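Local structure of isocitrate dehydrogenase [NAD] subunit 2, mitochondrial (Saccharomyces cerevisiae, 3BLX) at residues Ala83-Leu88 / Ser98-Leu103; Asp163-Val168 / Asp197-Asn202. The protein catalyses, with its partner subunit in a hetero-octamer, the NAD+-dependent oxidative decarboxylation of isocitrate to 2-oxoglutarate in the mitochondrial citric acid cycle. All blocks are in the same frame, centred on the assembly; numbering follows the deposited sequence.

Contact 1 (Ala83-Leu88 / Ser98-Leu103)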
ATOM      1  N   ALA B  83       4.110  53.360  17.643  1.00 48.88           N
ATOM      2  CA  ALA B  83       2.762  52.798  17.562  1.00 41.95           C
ATOM      3  C   ALA B  83       2.470  52.016  18.826  1.00 41.05           C
ATOM      4  O   ALA B  83       3.391  51.584  19.512  1.00 37.82           O
ATOM      5  CB  ALA B  83       2.622  51.896  16.355  1.00 44.72           C
ATOM      6  N   LEU B  84       1.187  51.844  19.130  1.00 45.02           N
ATOM      7  CA  LEU B  84       0.761  51.078  20.292  1.00 46.27           C
ATOM      8  C   LEU B  84      -0.407  50.175  19.942  1.00 53.94           C
ATOM      9  O   LEU B  84      -1.542  50.612  20.018  1.00 78.44           O
ATOM     10  CB  LEU B  84       0.327  52.018  21.413  1.00 40.28           C
ATOM     11  CG  LEU B  84      -0.389  51.343  22.578  1.00 48.52           C
ATOM     12  CD1 LEU B  84       0.627  50.707  23.491  1.00 54.49           C
ATOM     13  CD2 LEU B  84      -1.225  52.333  23.341  1.00 35.43           C
ATOM     14  N   LYS B  85      -0.149  48.921  19.579  1.00 44.17           N
ATOM     15  CA  LYS B  85      -1.219  48.049  19.110  1.00 43.53           C
ATOM     16  C   LYS B  85      -1.777  47.115  20.182  1.00 44.28           C
ATOM     17  O   LYS B  85      -1.069  46.687  21.077  1.00 47.14           O
ATOM     18  CB  LYS B  85      -0.780  47.252  17.869  1.00 53.29           C
ATOM     19  CG  LYS B  85       0.246  46.175  18.119  1.00 55.13           C
ATOM     20  CD  LYS B  85       0.636  45.443  16.834  1.00 67.76           C
ATOM     21  CE  LYS B  85      -0.364  44.364  16.462  1.00 69.30           C
ATOM     22  NZ  LYS B  85      -0.416  43.254  17.457  1.00 70.11           N
ATOM     23  N   GLY B  86      -3.067  46.815  20.084  1.00 48.94           N
ATOM     24  CA  GLY B  86      -3.686  45.788  20.899  1.00 43.35           C
ATOM     25  C   GLY B  86      -3.720  44.497  20.118  1.00 53.59           C
ATOM     26  O   GLY B  86      -3.082  44.400  19.078  1.00 54.11           O
ATOM     27  N   PRO B  87      -4.482  43.508  20.603  1.00 53.23           N
ATOM     28  CA  PRO B  87      -4.570  42.148  20.055  1.00 62.56           C
ATOM     29  C   PRO B  87      -5.165  42.104  18.651  1.00 69.36           C
ATOM     30  O   PRO B  87      -5.903  43.016  18.273  1.00 70.07           O
ATOM     31  CB  PRO B  87      -5.540  41.441  21.012  1.00 65.95           C
ATOM     32  CG  PRO B  87      -5.612  42.297  22.202  1.00 66.29           C
ATOM     33  CD  PRO B  87      -5.411  43.696  21.718  1.00 46.64           C
ATOM     34  N   LEU B  88      -4.848  41.056  17.894  1.00 72.12           N
ATOM     35  CA  LEU B  88      -5.549  40.776  16.637  1.00 79.48           C
ATOM     36  C   LEU B  88      -5.543  39.295  16.270  1.00 75.49           C
ATOM     37  O   LEU B  88      -4.534  38.601  16.432  1.00 85.48           O
ATOM     38  CB  LEU B  88      -5.014  41.635  15.494  1.00 63.53           C
ATOM     39  CG  LEU B  88      -3.612  42.168  15.722  1.00 75.29           C
ATOM     40  CD1 LEU B  88      -2.573  41.084  15.453  1.00 89.79           C
ATOM     41  CD2 LEU B  88      -3.424  43.370  14.830  1.00 55.97           C
ATOM     42  N   SER B  98       2.461  35.294   8.343  1.00 94.29           N
ATOM     43  CA  SER B  98       2.166  35.713   9.716  1.00 88.10           C
ATOM     44  C   SER B  98       1.988  37.229   9.822  1.00 84.45           C
ATOM     45  O   SER B  98       2.791  38.000   9.304  1.00 70.53           O
ATOM     46  CB  SER B  98       3.253  35.231  10.688  1.00 93.45           C
ATOM     47  OG  SER B  98       3.000  35.666  12.023  1.00 77.67           O
ATOM     48  N   LEU B  99       0.926  37.650  10.498  1.00 75.35           N
ATOM     49  CA  LEU B  99       0.597  39.063  10.595  1.00 58.16           C
ATOM     50  C   LEU B  99       1.661  39.814  11.392  1.00 71.66           C
ATOM     51  O   LEU B  99       2.095  40.908  11.009  1.00 45.49           O
ATOM     52  CB  LEU B  99      -0.768  39.212  11.252  1.00 79.33           C
ATOM     53  CG  LEU B  99      -1.274  40.636  11.411  1.00 83.16           C
ATOM     54  CD1 LEU B  99      -1.005  41.424  10.153  1.00 51.07           C
ATOM     55  CD2 LEU B  99      -2.754  40.617  11.761  1.00 79.29           C
ATOM     56  N   ASN B 100       2.073  39.205  12.501  1.00 71.13           N
ATOM     57  CA  ASN B 100       3.136  39.744  13.332  1.00 61.74           C
ATOM     58  C   ASN B 100       4.479  39.688  12.618  1.00 65.62           C
ATOM     59  O   ASN B 100       5.302  40.578  12.760  1.00 52.35           O
ATOM     60  CB  ASN B 100       3.193  39.008  14.673  1.00 67.71           C
ATOM     61  CG  ASN B 100       1.908  39.172  15.488  1.00 91.07           C
ATOM     62  OD1 ASN B 100       1.500  40.295  15.837  1.00 69.49           O
ATOM     63  ND2 ASN B 100       1.266  38.053  15.794  1.00 91.80           N
ATOM     64  N   LEU B 101       4.694  38.647  11.824  1.00 70.25           N
ATOM     65  CA  LEU B 101       5.979  38.482  11.167  1.00 78.79           C
ATOM     66  C   LEU B 101       6.216  39.546  10.085  1.00 74.36           C
ATOM     67  O   LEU B 101       7.339  40.026   9.923  1.00 75.68           O
ATOM     68  CB  LEU B 101       6.141  37.055  10.623  1.00 79.59           C
ATOM     69  CG  LEU B 101       7.547  36.556  10.260  1.00 83.26           C
ATOM     70  CD1 LEU B 101       7.853  36.779   8.786  1.00 76.58           C
ATOM     71  CD2 LEU B 101       8.631  37.175  11.157  1.00 81.87           C
ATOM     72  N   THR B 102       5.171  39.932   9.355  1.00 58.54           N
ATOM     73  CA  THR B 102       5.331  40.957   8.319  1.00 68.58           C
ATOM     74  C   THR B 102       5.432  42.333   8.934  1.00 63.94           C
ATOM     75  O   THR B 102       6.086  43.224   8.399  1.00 65.31           O
ATOM     76  CB  THR B 102       4.183  40.975   7.280  1.00 64.75           C
ATOM     77  OG1 THR B 102       3.126  40.128   7.718  1.00 65.87           O
ATOM     78  CG2 THR B 102       4.669  40.465   5.951  1.00 84.99           C
ATOM     79  N   LEU B 103       4.765  42.504  10.063  1.00 64.97           N
ATOM     80  CA  LEU B 103       4.861  43.746  10.810  1.00 53.65           C
ATOM     81  C   LEU B 103       6.322  44.036  11.166  1.00 56.57           C
ATOM     82  O   LEU B 103       6.808  45.124  10.924  1.00 51.41           O
ATOM     83  CB  LEU B 103       3.993  43.654  12.064  1.00 54.57           C
ATOM     84  CG  LEU B 103       3.019  44.795  12.333  1.00 50.98           C
ATOM     85  CD1 LEU B 103       2.446  45.316  11.044  1.00 59.13           C
ATOM     86  CD2 LEU B 103       1.907  44.321  13.248  1.00 48.89           C
TER
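Between Leu88, in the loop that follows strand 82-85, and Leu99, in the first turn of helix 99-107, the CA atoms stand 8.8 Å apart, and side chains alone fill the gap, with no hydrogen bond crossing it. This is a strand-loop-helix connection in the isocitrate/isopropylmalate dehydrogenase fold, formed where an outermost strand of the mixed sheet runs into loop beside the N-terminus of the helix that carries Arg104, a probable substrate-binding residue. Leu88 meets the helix with its methyl end: CD1 lies 3.7 Å from Leu99 CD2, while its CD2 comes less close to the same methyl. The Leu99 side chain extends anti to its own backbone nitrogen (chi1 -179°), which carries CD2 across to the loop. Asn100 leans over from the neighbouring position, passing Leu88 in the opposite direction, with OD1 4.2 Å from Leu88 CD1. Beyond this pair, the methylene stem of a lysine packs on the helix. The chain of Lys85 stays extended as far as CD, then bends at chi3 (-82°) and chi4, and its CE rests 3.9 Å from Leu103 CD2, one helical turn after Leu99. The ammonium group ends near the Asn100 amide, yet NZ is 3.9 Å from Asn100 OD1, too far for a hydrogen bond; its charge is paired instead in a salt bridge with Glu278, and NZ also makes a weak bond to Gly86 O in its own segment. At the start of the helix, Ser98 is the N-cap, its OG accepting a weak bond from Leu101 N. Its carbonyl oxygen takes two donors from opposite faces of the carbonyl plane: Thr102 N at 3.1 Å, and Thr102 OG1 at 2.7 Å from Ser98 O.

Contact 2 (Asp163-Val168 / Asp197-Asn202)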
ATOM      1  N   ASP B 163      25.918  40.271  12.202  1.00 45.42           N
ATOM      2  CA  ASP B 163      25.247  41.578  12.157  1.00 36.11           C
ATOM      3  C   ASP B 163      23.991  41.640  13.028  1.00 42.65           C
ATOM      4  O   ASP B 163      23.850  42.524  13.859  1.00 54.93           O
ATOM      5  CB  ASP B 163      24.906  41.977  10.720  1.00 59.54           C
ATOM      6  CG  ASP B 163      26.130  42.382   9.900  1.00 83.67           C
ATOM      7  OD1 ASP B 163      27.235  42.506  10.483  1.00 61.83           O
ATOM      8  OD2 ASP B 163      25.978  42.580   8.668  1.00 74.82           O
ATOM      9  N   ALA B 164      23.075  40.710  12.835  1.00 40.30           N
ATOM     10  CA  ALA B 164      21.806  40.772  13.540  1.00 38.02           C
ATOM     11  C   ALA B 164      22.011  40.584  15.027  1.00 44.40           C
ATOM     12  O   ALA B 164      21.242  41.112  15.829  1.00 34.67           O
ATOM     13  CB  ALA B 164      20.840  39.724  13.005  1.00 29.61           C
ATOM     14  N   SER B 165      23.037  39.814  15.379  1.00 28.00           N
ATOM     15  CA  SER B 165      23.375  39.547  16.773  1.00 33.63           C
ATOM     16  C   SER B 165      24.022  40.770  17.471  1.00 44.54           C
ATOM     17  O   SER B 165      23.690  41.085  18.606  1.00 27.55           O
ATOM     18  CB  SER B 165      24.304  38.327  16.863  1.00 28.62           C
ATOM     19  OG  SER B 165      23.600  37.140  16.590  1.00 38.89           O
ATOM     20  N   GLU B 166      24.955  41.434  16.789  1.00 44.05           N
ATOM     21  CA  GLU B 166      25.592  42.647  17.282  1.00 48.04           C
ATOM     22  C   GLU B 166      24.618  43.754  17.043  1.00 54.99           C
ATOM     23  O   GLU B 166      24.792  44.562  16.136  1.00 84.46           O
ATOM     24  CB  GLU B 166      26.880  42.919  16.501  1.00 59.01           C
ATOM     25  CG  GLU B 166      27.516  44.294  16.714  1.00 80.40           C
ATOM     26  CD  GLU B 166      28.506  44.685  15.598  1.00118.45           C
ATOM     27  OE1 GLU B 166      28.943  43.795  14.816  1.00 94.37           O
ATOM     28  OE2 GLU B 166      28.845  45.895  15.516  1.00101.71           O
ATOM     29  N   ARG B 167      23.570  43.786  17.840  1.00 39.50           N
ATOM     30  CA  ARG B 167      22.466  44.677  17.552  1.00 41.05           C
ATOM     31  C   ARG B 167      21.363  44.455  18.540  1.00 45.91           C
ATOM     32  O   ARG B 167      20.886  45.417  19.128  1.00 55.76           O
ATOM     33  CB  ARG B 167      21.941  44.476  16.149  1.00 26.25           C
ATOM     34  CG  ARG B 167      21.066  45.623  15.689  1.00 43.19           C
ATOM     35  CD  ARG B 167      21.090  45.818  14.186  1.00 49.99           C
ATOM     36  NE  ARG B 167      20.400  44.725  13.520  1.00 68.53           N
ATOM     37  CZ  ARG B 167      20.618  44.368  12.263  1.00 81.20           C
ATOM     38  NH1 ARG B 167      21.514  45.033  11.540  1.00 64.40           N
ATOM     39  NH2 ARG B 167      19.943  43.346  11.735  1.00 57.70           N
ATOM     40  N   VAL B 168      20.938  43.204  18.719  1.00 28.08           N
ATOM     41  CA  VAL B 168      20.205  42.854  19.938  1.00 36.12           C
ATOM     42  C   VAL B 168      21.133  42.900  21.122  1.00 31.14           C
ATOM     43  O   VAL B 168      20.685  43.149  22.221  1.00 36.91           O
ATOM     44  CB  VAL B 168      19.613  41.414  19.988  1.00 34.11           C
ATOM     45  CG1 VAL B 168      18.143  41.426  19.724  1.00 40.10           C
ATOM     46  CG2 VAL B 168      20.378  40.453  19.109  1.00 35.32           C
ATOM     47  N   ASP B 197      25.918  29.215  18.609  1.00 47.65           N
ATOM     48  CA  ASP B 197      25.893  29.880  19.890  1.00 48.69           C
ATOM     49  C   ASP B 197      27.269  30.449  20.184  1.00 44.60           C
ATOM     50  O   ASP B 197      27.392  31.504  20.791  1.00 46.40           O
ATOM     51  CB  ASP B 197      25.422  28.925  20.990  1.00 64.02           C
ATOM     52  CG  ASP B 197      23.920  28.623  20.903  1.00 66.41           C
ATOM     53  OD1 ASP B 197      23.104  29.527  21.198  1.00 73.69           O
ATOM     54  OD2 ASP B 197      23.553  27.483  20.541  1.00 79.93           O
ATOM     55  N   GLY B 198      28.302  29.765  19.729  1.00 40.04           N
ATOM     56  CA  GLY B 198      29.641  30.305  19.806  1.00 33.72           C
ATOM     57  C   GLY B 198      29.757  31.671  19.146  1.00 44.93           C
ATOM     58  O   GLY B 198      30.538  32.496  19.599  1.00 51.47           O
ATOM     59  N   LEU B 199      29.001  31.920  18.075  1.00 37.39           N
ATOM     60  CA  LEU B 199      29.127  33.191  17.364  1.00 36.30           C
ATOM     61  C   LEU B 199      28.410  34.281  18.129  1.00 42.51           C
ATOM     62  O   LEU B 199      28.850  35.427  18.182  1.00 51.51           O
ATOM     63  CB  LEU B 199      28.594  33.075  15.926  1.00 33.53           C
ATOM     64  CG  LEU B 199      28.318  34.356  15.137  1.00 30.18           C
ATOM     65  CD1 LEU B 199      28.331  34.047  13.668  1.00 45.45           C
ATOM     66  CD2 LEU B 199      26.979  34.983  15.512  1.00 42.04           C
ATOM     67  N   PHE B 200      27.289  33.910  18.728  1.00 45.85           N
ATOM     68  CA  PHE B 200      26.489  34.839  19.492  1.00 36.61           C
ATOM     69  C   PHE B 200      27.236  35.281  20.735  1.00 39.85           C
ATOM     70  O   PHE B 200      27.227  36.449  21.049  1.00 33.43           O
ATOM     71  CB  PHE B 200      25.176  34.184  19.873  1.00 27.32           C
ATOM     72  CG  PHE B 200      24.145  35.141  20.381  1.00 27.61           C
ATOM     73  CD1 PHE B 200      23.440  35.949  19.504  1.00 37.77           C
ATOM     74  CD2 PHE B 200      23.859  35.214  21.731  1.00 24.57           C
ATOM     75  CE1 PHE B 200      22.463  36.834  19.964  1.00 33.02           C
ATOM     76  CE2 PHE B 200      22.885  36.092  22.199  1.00 39.37           C
ATOM     77  CZ  PHE B 200      22.186  36.905  21.309  1.00 34.87           C
ATOM     78  N   VAL B 201      27.884  34.343  21.429  1.00 44.09           N
ATOM     79  CA  VAL B 201      28.677  34.653  22.617  1.00 26.57           C
ATOM     80  C   VAL B 201      29.910  35.498  22.277  1.00 35.57           C
ATOM     81  O   VAL B 201      30.228  36.425  22.995  1.00 39.85           O
ATOM     82  CB  VAL B 201      29.123  33.378  23.369  1.00 42.26           C
ATOM     83  CG1 VAL B 201      30.198  33.711  24.406  1.00 32.84           C
ATOM     84  CG2 VAL B 201      27.933  32.710  24.041  1.00 32.72           C
ATOM     85  N   ASN B 202      30.594  35.189  21.179  1.00 40.57           N
ATOM     86  CA  ASN B 202      31.763  35.960  20.766  1.00 41.30           C
ATOM     87  C   ASN B 202      31.406  37.397  20.467  1.00 38.57           C
ATOM     88  O   ASN B 202      32.148  38.296  20.791  1.00 39.38           O
ATOM     89  CB  ASN B 202      32.465  35.355  19.542  1.00 45.26           C
ATOM     90  CG  ASN B 202      33.265  34.113  19.878  1.00 72.82           C
ATOM     91  OD1 ASN B 202      33.432  33.765  21.049  1.00 43.89           O
ATOM     92  ND2 ASN B 202      33.756  33.431  18.845  1.00 94.78           N
TER
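The hydroxyl of Ser165 abuts the edge of the Phe200 ring and lies in the ring plane, so that a polar atom and an aromatic rim form the centre of a buried helix-helix contact. Ser165 OG is 3.2 Å from Phe200 CD1 and 3.6 Å from Phe200 CE1, and the serine CB lines the same edge. The hydroxyl finds its hydrogen-bonding partner at Thr161 O, four residues earlier and just ahead of helix 162-178; with OG beside the backbone nitrogen (chi1 -72°), it can serve that carbonyl while still bordering the ring edge. Phe200, its CG anti to the backbone nitrogen, brings the ring edge across to the other helix. Farther along that edge, Val168 CG2 lies near the ring plane, 4.3 Å from Phe200 CE1. Leu199 adds a looser touch, its CD2 4.2 Å from Ser165 OG, and also packs on Gly146 of a neighbouring IDH1 subunit, which places this end of the contact at a subunit interface. The modelled backbone at Glu166 fits an inverse gamma turn, but this residue is poorly ordered, so the irregularity is tentative. The axes of 163-168 and 197-202 come within 9.6 Å and cross at -46°, and Ser165 and Phe200 are the closest pair by CA position. Helix 195-208 forms the beta-alpha-beta crossover between the adjacent parallel strands 183-188 and 215-220, with Phe200 resting on Val186; Val168 of helix 162-178 lies on Ile134 and Glu136 of strand 130-136.

Contact 1 closes before contact 2 opens along the chain, and the two do not touch: their centres are 26 Å apart and their nearest atoms about 13 Å. One mixed sheet relates them. Segment 83-88 starts on one of its outermost strands, 82-85, whereas the helices of contact 2 pack toward the other end, against strands 130-136 and 183-188. Both approach residues probably used for substrate binding, Arg104 beside contact 1 and Arg135 near Val168 of contact 2. This arrangement is consistent with the family's architecture, in which the active site lies in a cleft between two domains and is completed by residues of a neighbouring subunit.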